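PDB 4GO3: putative gamma-hydroxymuconic semialdehyde dehydrogenase from Pseudomonas, which probably oxidises gamma-hydroxymuconic semialdehyde to the corresponding acid, using NAD(+) as the electron acceptor. Local coordinates for residues A[388-393]-A[399-404]. The protein carries 2 engineered substitutions. Numbering follows the deposited sequence.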
ATOM      1  N   THR A 388      -1.275 -16.306 -28.066  1.00 39.23           N
ATOM      2  CA  THR A 388      -1.064 -15.594 -29.291  1.00 40.69           C
ATOM      3  C   THR A 388       0.397 -15.690 -29.581  1.00 39.95           C
ATOM      4  O   THR A 388       1.203 -15.705 -28.690  1.00 42.83           O
ATOM      5  CB  THR A 388      -1.428 -14.129 -29.154  1.00 39.13           C
ATOM      6  OG1 THR A 388      -0.692 -13.563 -28.074  1.00 40.84           O
ATOM      7  CG2 THR A 388      -2.889 -13.979 -28.887  1.00 38.24           C
ATOM      8  N   VAL A 389       0.723 -15.757 -30.848  1.00 35.60           N
ATOM      9  CA  VAL A 389       2.098 -15.900 -31.296  1.00 31.89           C
ATOM     10  C   VAL A 389       2.484 -14.713 -32.139  1.00 38.01           C
ATOM     11  O   VAL A 389       1.751 -14.304 -33.036  1.00 45.54           O
ATOM     12  CB  VAL A 389       2.302 -17.149 -32.118  1.00 28.20           C
ATOM     13  CG1 VAL A 389       3.733 -17.220 -32.605  1.00 32.14           C
ATOM     14  CG2 VAL A 389       1.958 -18.358 -31.287  1.00 30.50           C
ATOM     15  N   VAL A 390       3.639 -14.157 -31.821  1.00 39.79           N
ATOM     16  CA  VAL A 390       4.161 -13.008 -32.515  1.00 34.77           C
ATOM     17  C   VAL A 390       5.633 -13.273 -32.688  1.00 41.02           C
ATOM     18  O   VAL A 390       6.225 -14.019 -31.910  1.00 42.09           O
ATOM     19  CB  VAL A 390       3.933 -11.761 -31.699  1.00 28.42           C
ATOM     20  CG1 VAL A 390       4.833 -10.647 -32.163  1.00 48.58           C
ATOM     21  CG2 VAL A 390       2.468 -11.361 -31.792  1.00 39.40           C
ATOM     22  N   ARG A 391       6.229 -12.701 -33.723  1.00 29.56           N
ATOM     23  CA  ARG A 391       7.631 -12.965 -33.984  1.00 20.75           C
ATOM     24  C   ARG A 391       8.437 -11.701 -33.904  1.00 25.12           C
ATOM     25  O   ARG A 391       7.915 -10.616 -34.095  1.00 34.93           O
ATOM     26  CB  ARG A 391       7.780 -13.597 -35.340  1.00 28.63           C
ATOM     27  CG  ARG A 391       7.122 -14.968 -35.433  1.00 30.78           C
ATOM     28  CD  ARG A 391       6.678 -15.224 -36.858  1.00 36.55           C
ATOM     29  NE  ARG A 391       7.052 -16.545 -37.333  1.00 37.87           N
ATOM     30  CZ  ARG A 391       6.203 -17.554 -37.453  1.00 34.19           C
ATOM     31  NH1 ARG A 391       4.933 -17.386 -37.118  1.00 26.53           N
ATOM     32  NH2 ARG A 391       6.626 -18.721 -37.906  1.00 30.91           N
ATOM     33  N   PHE A 392       9.715 -11.844 -33.600  1.00 35.56           N
ATOM     34  CA  PHE A 392      10.607 -10.707 -33.486  1.00 37.17           C
ATOM     35  C   PHE A 392      11.991 -11.068 -34.007  1.00 45.36           C
ATOM     36  O   PHE A 392      12.282 -12.234 -34.284  1.00 36.52           O
ATOM     37  CB  PHE A 392      10.707 -10.275 -32.035  1.00 33.12           C
ATOM     38  CG  PHE A 392      11.488 -11.216 -31.176  1.00 30.83           C
ATOM     39  CD1 PHE A 392      12.825 -10.984 -30.917  1.00 31.21           C
ATOM     40  CD2 PHE A 392      10.888 -12.327 -30.615  1.00 27.22           C
ATOM     41  CE1 PHE A 392      13.549 -11.833 -30.115  1.00 30.23           C
ATOM     42  CE2 PHE A 392      11.594 -13.173 -29.810  1.00 25.47           C
ATOM     43  CZ  PHE A 392      12.933 -12.927 -29.557  1.00 35.75           C
ATOM     44  N   SER A 393      12.848 -10.062 -34.126  1.00 48.81           N
ATOM     45  CA  SER A 393      14.203 -10.276 -34.633  1.00 43.21           C
ATOM     46  C   SER A 393      15.284  -9.672 -33.720  1.00 41.18           C
ATOM     47  O   SER A 393      16.418 -10.104 -33.746  1.00 51.91           O
ATOM     48  CB  SER A 393      14.313  -9.787 -36.080  1.00 34.03           C
ATOM     49  OG  SER A 393      13.222  -8.955 -36.440  1.00 53.39           O
ATOM     50  N   LEU A 399      11.677  -7.017 -26.185  1.00 37.89           N
ATOM     51  CA  LEU A 399      11.421  -6.193 -25.010  1.00 31.44           C
ATOM     52  C   LEU A 399      10.222  -5.302 -25.273  1.00 40.07           C
ATOM     53  O   LEU A 399       9.277  -5.269 -24.478  1.00 45.65           O
ATOM     54  CB  LEU A 399      12.620  -5.326 -24.692  1.00 39.43           C
ATOM     55  CG  LEU A 399      12.972  -5.139 -23.219  1.00 37.78           C
ATOM     56  CD1 LEU A 399      13.537  -3.749 -23.009  1.00 26.79           C
ATOM     57  CD2 LEU A 399      11.768  -5.355 -22.343  1.00 32.69           C
ATOM     58  N   ALA A 400      10.258  -4.592 -26.398  1.00 33.05           N
ATOM     59  CA  ALA A 400       9.190  -3.674 -26.756  1.00 32.20           C
ATOM     60  C   ALA A 400       7.844  -4.372 -26.684  1.00 34.79           C
ATOM     61  O   ALA A 400       6.899  -3.864 -26.079  1.00 38.33           O
ATOM     62  CB  ALA A 400       9.420  -3.115 -28.129  1.00 34.92           C
ATOM     63  N   ILE A 401       7.767  -5.547 -27.296  1.00 26.91           N
ATOM     64  CA  ILE A 401       6.516  -6.303 -27.320  1.00 34.93           C
ATOM     65  C   ILE A 401       6.109  -6.707 -25.911  1.00 34.55           C
ATOM     66  O   ILE A 401       4.991  -6.440 -25.479  1.00 38.90           O
ATOM     67  CB  ILE A 401       6.637  -7.560 -28.178  1.00 24.72           C
ATOM     68  CG1 ILE A 401       6.918  -7.184 -29.625  1.00 28.03           C
ATOM     69  CG2 ILE A 401       5.373  -8.355 -28.115  1.00 30.61           C
ATOM     70  CD1 ILE A 401       7.451  -8.349 -30.447  1.00 32.55           C
ATOM     71  N   ALA A 402       7.036  -7.342 -25.201  1.00 28.18           N
ATOM     72  CA  ALA A 402       6.807  -7.770 -23.833  1.00 22.41           C
ATOM     73  C   ALA A 402       6.200  -6.641 -23.005  1.00 29.02           C
ATOM     74  O   ALA A 402       5.335  -6.871 -22.167  1.00 26.64           O
ATOM     75  CB  ALA A 402       8.107  -8.227 -23.215  1.00 18.23           C
ATOM     76  N   ASN A 403       6.652  -5.417 -23.259  1.00 33.36           N
ATOM     77  CA  ASN A 403       6.270  -4.278 -22.449  1.00 30.77           C
ATOM     78  C   ASN A 403       5.130  -3.478 -23.043  1.00 37.54           C
ATOM     79  O   ASN A 403       4.523  -2.646 -22.375  1.00 43.41           O
ATOM     80  CB  ASN A 403       7.475  -3.376 -22.233  1.00 34.80           C
ATOM     81  CG  ASN A 403       8.342  -3.834 -21.084  1.00 34.41           C
ATOM     82  OD1 ASN A 403       7.899  -4.568 -20.207  1.00 36.93           O
ATOM     83  ND2 ASN A 403       9.583  -3.396 -21.081  1.00 33.12           N
ATOM     84  N   ASN A 404       4.845  -3.745 -24.308  1.00 55.27           N
ATOM     85  CA  ASN A 404       3.723  -3.139 -25.000  1.00 53.37           C
ATOM     86  C   ASN A 404       2.493  -3.789 -24.399  1.00 44.72           C
ATOM     87  O   ASN A 404       1.899  -4.662 -25.011  1.00 60.07           O
ATOM     88  CB  ASN A 404       3.816  -3.498 -26.476  1.00 63.14           C
ATOM     89  CG  ASN A 404       2.676  -2.937 -27.282  1.00 86.37           C
ATOM     90  OD1 ASN A 404       2.357  -1.754 -27.183  1.00 91.01           O
ATOM     91  ND2 ASN A 404       2.048  -3.787 -28.092  1.00 89.50           N
TER
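I401 is the one residue of helix segment 399-404 that reaches strand segment 388-393, and it does so with the end of its side chain. CG1 stands anti to the carbonyl carbon (chi1 -63°) and the chain continues extended, carrying CD1 out to the strand; a long, branched, apolar residue suits this 8.6 Å gap between the CA atoms of I401 and F392. There I401 CD1 meets V390 CG1 tip to tip at 3.9 Å and lies 4.1 Å from F392 CB, so the methyl touches two alternate residues on one strand face. The F392 ring, set between backbone N and carbonyl carbon (chi1 72°), leaves CB to I401 and meets H290 edge-to-face and F257 nearly perpendicularly. A402, whose small methyl lets the helix lie close to the sheet, touches A253 and I255. N403 N closes the last helical turn, 2.9 Å from L399 O; its side-chain amide uses both ends, OD1 to H429 N and ND2 to A427 O. The axes of 388-392 and 399-403 run at 150°, close to antiparallel, in the first half of a beta-alpha-beta crossover leading to strand 411-414. Helix 395-403 covers one face of the catalytic domain's seven-stranded sheet, helix 294-307 the opposite face.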